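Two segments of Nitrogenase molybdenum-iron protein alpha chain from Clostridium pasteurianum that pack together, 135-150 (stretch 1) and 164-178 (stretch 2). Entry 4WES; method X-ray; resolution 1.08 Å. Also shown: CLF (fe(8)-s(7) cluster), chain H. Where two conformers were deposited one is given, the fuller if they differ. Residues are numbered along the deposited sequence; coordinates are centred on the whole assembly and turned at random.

Stretch 1 135-150: HPAAIGVYATCPVGLI
Stretch 2 (164-178) EIGIPVHAFSCEGYK

How are the two backbones joined? The strand through Ile139-Tyr142 runs parallel to strand 169-172, axes 4.6 Å apart at 17°, with Ile139 beside Val169 and Val141 beside Ala171, each pair with CA atoms 4.7 Å apart. From Ile139 to Tyr142 and Val169 to Phe172 phi runs from -132° to -93° and psi from 118° to 147°; Ala143 is at -71/154. Hydrogen bonds alternate: Ile139 N to Pro168 O, 3.0 Å; His170 N to Ile139 O, 2.8 Å; Val141 N to His170 O, 2.8 Å; Phe172 N to Val141 O, 2.9 Å; Ala143 N to Phe172 O, 3.0 Å.

Why does Ile139, the residue most covered, suit its place? With chi1 m and chi2 t, it shares one face of the sheet with Val141, Val169 and Ala171. Its CD1 lies 4.0 Å from Ile165 CD1, its CG1 4.1 Å from Ile167 CD1 and its CG2 4.2 Å from Val169 CG1, so a branched apolar chain meets three others. Ile165 and Ile167 both take chi1 p, chi2 t.

What occupies the other face? Tyr142 and Phe172, both chi1 m with chi2 near 90° in magnitude, set their rings nearly parallel (5°) but slid apart, centroids 4.9 Å apart and Tyr142 CE1 3.3 Å from Phe172 CD1, with His170 (chi1 m, chi2 -62°). Gly140 leaves room here: a CB would clash with Tyr142 OH.

How does Glu175 close the contact beyond the strands? Its chain (chi1 m, chi2 p, chi3 164°) packs its CD 3.5 Å from Ala143 CB, where a small methyl points toward stretch 2, and its OE2 forms a salt bridge with Lys178 NZ at 2.8 Å. Glu175 opens a type I turn to Lys178, closed by Lys178 N to Glu175 O, 3.0 Å. Nearby, Cys145 SG (chi1 m) binds CLF FE1 at 2.3 Å, while a CB on Gly176 would clash with CLF S2A. Water 1 bridges Cys145 O (2.7 Å), Leu149 N (2.8 Å) and Tyr177 OH (2.7 Å). Both stretches summed, 909 Å² is buried.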

# COMPACT_ATOMS: atom_id res chain seq x y z
N HIS A 135 7.40 -34.27 16.19
CA HIS A 135 7.76 -34.83 17.51
C HIS A 135 7.18 -33.99 18.65
O HIS A 135 7.94 -33.51 19.52
CB HIS A 135 9.27 -35.02 17.66
CG HIS A 135 9.80 -36.03 16.71
ND1 HIS A 135 10.24 -35.70 15.45
CD2 HIS A 135 9.88 -37.37 16.80
CE1 HIS A 135 10.59 -36.80 14.81
NE2 HIS A 135 10.39 -37.83 15.61
N PRO A 136 5.86 -33.85 18.71
CA PRO A 136 5.27 -33.03 19.75
C PRO A 136 5.22 -33.75 21.12
O PRO A 136 5.52 -34.94 21.22
CB PRO A 136 3.87 -32.79 19.21
CG PRO A 136 3.57 -34.11 18.55
CD PRO A 136 4.85 -34.50 17.87
N ALA A 137 4.75 -33.04 22.14
CA ALA A 137 4.58 -33.64 23.46
C ALA A 137 3.47 -34.69 23.46
O ALA A 137 3.49 -35.64 24.23
CB ALA A 137 4.29 -32.55 24.47
N ALA A 138 2.46 -34.45 22.62
CA ALA A 138 1.25 -35.28 22.52
C ALA A 138 0.55 -34.90 21.24
O ALA A 138 0.83 -33.85 20.66
CB ALA A 138 0.34 -35.09 23.72
N ILE A 139 -0.37 -35.75 20.84
CA ILE A 139 -1.25 -35.50 19.70
C ILE A 139 -2.68 -35.62 20.16
O ILE A 139 -3.02 -36.52 20.93
CB ILE A 139 -0.94 -36.48 18.54
CG1 ILE A 139 0.48 -36.20 18.02
CG2 ILE A 139 -2.00 -36.40 17.43
CD1 ILE A 139 1.02 -37.22 17.03
N GLY A 140 -3.53 -34.69 19.73
CA GLY A 140 -4.97 -34.81 19.92
C GLY A 140 -5.66 -35.12 18.61
O GLY A 140 -5.22 -34.66 17.55
N VAL A 141 -6.75 -35.89 18.68
CA VAL A 141 -7.59 -36.22 17.55
C VAL A 141 -9.00 -35.80 17.89
O VAL A 141 -9.54 -36.25 18.91
CB VAL A 141 -7.60 -37.71 17.28
CG1 VAL A 141 -8.55 -38.02 16.13
CG2 VAL A 141 -6.19 -38.22 17.01
N TYR A 142 -9.62 -34.96 17.05
CA TYR A 142 -10.88 -34.34 17.38
C TYR A 142 -11.93 -34.74 16.35
O TYR A 142 -11.76 -34.47 15.15
CB TYR A 142 -10.72 -32.80 17.41
CG TYR A 142 -9.70 -32.41 18.45
CD1 TYR A 142 -10.04 -32.19 19.76
CD2 TYR A 142 -8.37 -32.34 18.11
CE1 TYR A 142 -9.08 -31.91 20.71
CE2 TYR A 142 -7.38 -32.10 19.05
CZ TYR A 142 -7.75 -31.88 20.36
OH TYR A 142 -6.80 -31.64 21.33
N ALA A 143 -13.01 -35.37 16.81
CA ALA A 143 -14.09 -35.74 15.92
C ALA A 143 -14.88 -34.51 15.45
O ALA A 143 -14.97 -33.51 16.14
CB ALA A 143 -15.03 -36.73 16.58
N THR A 144 -15.48 -34.67 14.29
CA THR A 144 -16.34 -33.69 13.65
C THR A 144 -17.63 -34.41 13.21
O THR A 144 -17.71 -35.64 13.31
CB THR A 144 -15.66 -33.05 12.44
OG1 THR A 144 -15.39 -34.05 11.49
CG2 THR A 144 -14.43 -32.30 12.85
N CYS A 145 -18.61 -33.66 12.70
CA CYS A 145 -19.91 -34.23 12.33
C CYS A 145 -19.92 -35.64 11.72
O CYS A 145 -20.71 -36.46 12.19
CB CYS A 145 -20.68 -33.24 11.45
SG CYS A 145 -21.35 -31.83 12.35
N PRO A 146 -19.13 -35.93 10.67
CA PRO A 146 -19.31 -37.24 10.03
C PRO A 146 -18.73 -38.45 10.78
O PRO A 146 -19.05 -39.57 10.44
CB PRO A 146 -18.61 -37.10 8.70
CG PRO A 146 -17.97 -35.79 8.67
CD PRO A 146 -18.22 -35.06 9.91
N VAL A 147 -17.83 -38.22 11.75
CA VAL A 147 -16.91 -39.25 12.22
C VAL A 147 -17.61 -40.48 12.83
O VAL A 147 -17.37 -41.62 12.44
CB VAL A 147 -15.92 -38.64 13.22
CG1 VAL A 147 -15.13 -39.71 13.96
CG2 VAL A 147 -15.00 -37.70 12.51
N GLY A 148 -18.45 -40.27 13.83
CA GLY A 148 -19.18 -41.41 14.41
C GLY A 148 -20.10 -42.07 13.40
O GLY A 148 -20.17 -43.32 13.33
N LEU A 149 -20.77 -41.24 12.58
CA LEU A 149 -21.76 -41.75 11.62
C LEU A 149 -21.15 -42.67 10.56
O LEU A 149 -21.79 -43.63 10.13
CB LEU A 149 -22.51 -40.61 10.95
CG LEU A 149 -23.44 -39.90 11.92
CD1 LEU A 149 -23.76 -38.51 11.40
CD2 LEU A 149 -24.74 -40.70 12.10
N ILE A 150 -19.90 -42.41 10.17
CA ILE A 150 -19.23 -43.24 9.16
C ILE A 150 -18.54 -44.44 9.78
O ILE A 150 -17.98 -45.27 9.05
CB ILE A 150 -18.27 -42.43 8.27
CG1 ILE A 150 -17.04 -41.98 9.05
CG2 ILE A 150 -19.02 -41.31 7.55
CD1 ILE A 150 -16.02 -41.29 8.21
N GLU A 164 2.54 -47.33 19.14
CA GLU A 164 3.58 -47.37 18.11
C GLU A 164 4.58 -46.21 18.22
O GLU A 164 5.80 -46.42 18.13
CB GLU A 164 2.96 -47.39 16.72
CG GLU A 164 2.19 -48.66 16.41
CD GLU A 164 1.71 -48.73 14.97
OE1 GLU A 164 2.46 -48.16 14.14
OE2 GLU A 164 0.64 -49.34 14.64
N ILE A 165 4.10 -45.00 18.43
CA ILE A 165 4.96 -43.82 18.35
C ILE A 165 5.59 -43.42 19.69
O ILE A 165 6.60 -42.72 19.74
CB ILE A 165 4.25 -42.62 17.71
CG1 ILE A 165 3.14 -42.06 18.61
CG2 ILE A 165 3.77 -42.99 16.32
CD1 ILE A 165 2.41 -40.86 18.01
N GLY A 166 5.01 -43.87 20.80
CA GLY A 166 5.63 -43.68 22.09
C GLY A 166 5.33 -42.35 22.77
O GLY A 166 6.04 -42.00 23.70
N ILE A 167 4.29 -41.64 22.32
CA ILE A 167 3.81 -40.43 22.99
C ILE A 167 2.31 -40.56 23.14
O ILE A 167 1.66 -41.36 22.46
CB ILE A 167 4.18 -39.10 22.24
CG1 ILE A 167 3.52 -39.01 20.87
CG2 ILE A 167 5.70 -38.94 22.20
CD1 ILE A 167 3.57 -37.62 20.29
N PRO A 168 1.72 -39.72 24.00
CA PRO A 168 0.28 -39.82 24.21
C PRO A 168 -0.50 -39.34 22.98
O PRO A 168 -0.08 -38.37 22.33
CB PRO A 168 0.03 -38.90 25.39
CG PRO A 168 1.35 -38.84 26.14
CD PRO A 168 2.34 -38.86 25.01
N VAL A 169 -1.61 -40.01 22.69
CA VAL A 169 -2.54 -39.58 21.65
C VAL A 169 -3.90 -39.57 22.30
O VAL A 169 -4.37 -40.60 22.79
CB VAL A 169 -2.51 -40.48 20.40
CG1 VAL A 169 -3.38 -39.91 19.32
CG2 VAL A 169 -1.09 -40.65 19.88
N HIS A 170 -4.56 -38.43 22.30
CA HIS A 170 -5.83 -38.25 23.01
C HIS A 170 -6.96 -38.03 22.02
O HIS A 170 -6.93 -37.06 21.25
CB HIS A 170 -5.77 -37.08 23.96
CG HIS A 170 -4.67 -37.20 24.96
ND1 HIS A 170 -4.64 -38.22 25.88
CD2 HIS A 170 -3.57 -36.45 25.21
CE1 HIS A 170 -3.58 -38.09 26.65
NE2 HIS A 170 -2.90 -37.04 26.26
N ALA A 171 -7.94 -38.92 22.06
CA ALA A 171 -9.14 -38.80 21.21
C ALA A 171 -10.26 -38.07 21.93
O ALA A 171 -10.52 -38.31 23.11
CB ALA A 171 -9.60 -40.18 20.76
N PHE A 172 -11.00 -37.25 21.18
CA PHE A 172 -12.13 -36.51 21.71
C PHE A 172 -13.32 -36.68 20.79
O PHE A 172 -13.26 -36.26 19.63
CB PHE A 172 -11.81 -35.01 21.82
CG PHE A 172 -10.66 -34.71 22.74
CD1 PHE A 172 -9.36 -34.78 22.31
CD2 PHE A 172 -10.89 -34.36 24.06
CE1 PHE A 172 -8.29 -34.51 23.14
CE2 PHE A 172 -9.83 -34.08 24.92
CZ PHE A 172 -8.52 -34.17 24.47
N SER A 173 -14.41 -37.27 21.30
CA SER A 173 -15.61 -37.49 20.49
C SER A 173 -16.52 -36.27 20.60
O SER A 173 -17.57 -36.32 21.23
CB SER A 173 -16.33 -38.74 20.92
OG SER A 173 -15.60 -39.89 20.51
N CYS A 174 -16.08 -35.19 19.98
CA CYS A 174 -16.74 -33.88 19.99
C CYS A 174 -17.44 -33.55 18.68
O CYS A 174 -17.46 -32.41 18.23
CB CYS A 174 -15.77 -32.80 20.41
SG CYS A 174 -14.26 -32.73 19.41
N GLU A 175 -18.07 -34.56 18.09
CA GLU A 175 -18.89 -34.32 16.90
C GLU A 175 -19.82 -33.14 17.11
O GLU A 175 -20.44 -33.00 18.16
CB GLU A 175 -19.70 -35.55 16.52
CG GLU A 175 -18.94 -36.75 16.02
CD GLU A 175 -18.39 -37.70 17.08
OE1 GLU A 175 -18.05 -38.83 16.65
OE2 GLU A 175 -18.29 -37.35 18.27
N GLY A 176 -19.96 -32.29 16.08
CA GLY A 176 -20.59 -31.00 16.29
C GLY A 176 -21.99 -30.99 16.75
O GLY A 176 -22.40 -30.08 17.46
N TYR A 177 -22.76 -32.01 16.37
CA TYR A 177 -24.18 -32.06 16.74
C TYR A 177 -24.45 -32.51 18.17
O TYR A 177 -25.59 -32.45 18.62
CB TYR A 177 -24.94 -32.98 15.80
CG TYR A 177 -24.34 -34.38 15.75
CD1 TYR A 177 -24.59 -35.30 16.75
CD2 TYR A 177 -23.51 -34.76 14.72
CE1 TYR A 177 -24.05 -36.56 16.73
CE2 TYR A 177 -22.95 -36.02 14.68
CZ TYR A 177 -23.22 -36.92 15.69
OH TYR A 177 -22.65 -38.17 15.62
N LYS A 178 -23.39 -32.92 18.89
CA LYS A 178 -23.56 -33.34 20.27
C LYS A 178 -23.90 -32.18 21.18
O LYS A 178 -23.44 -31.05 20.99
CB LYS A 178 -22.34 -34.09 20.74
CG LYS A 178 -22.23 -35.41 20.00
CD LYS A 178 -21.10 -36.26 20.47
CE LYS A 178 -21.18 -37.65 19.85
NZ LYS A 178 -19.97 -38.43 20.21
FE1 CLF H . -19.84 -30.08 12.41
FE2 CLF H . -19.72 -27.73 11.55
FE3 CLF H . -18.86 -28.13 14.15
FE4 CLF H . -17.47 -29.02 11.99
S1 CLF H . -18.94 -29.68 10.23
S2A CLF H . -21.03 -28.31 13.34
S4A CLF H . -17.85 -26.85 12.56
S3A CLF H . -18.02 -30.29 13.85
FE5 CLF H . -16.00 -28.36 8.94
FE6 CLF H . -18.28 -30.13 6.76
FE7 CLF H . -17.41 -27.53 6.74
FE8 CLF H . -19.18 -27.86 8.74
S2B CLF H . -16.12 -29.41 7.00
S3B CLF H . -19.60 -28.24 6.54
S4B CLF H . -17.31 -26.49 8.80
O HOH W 1 -20.77 -38.66 13.68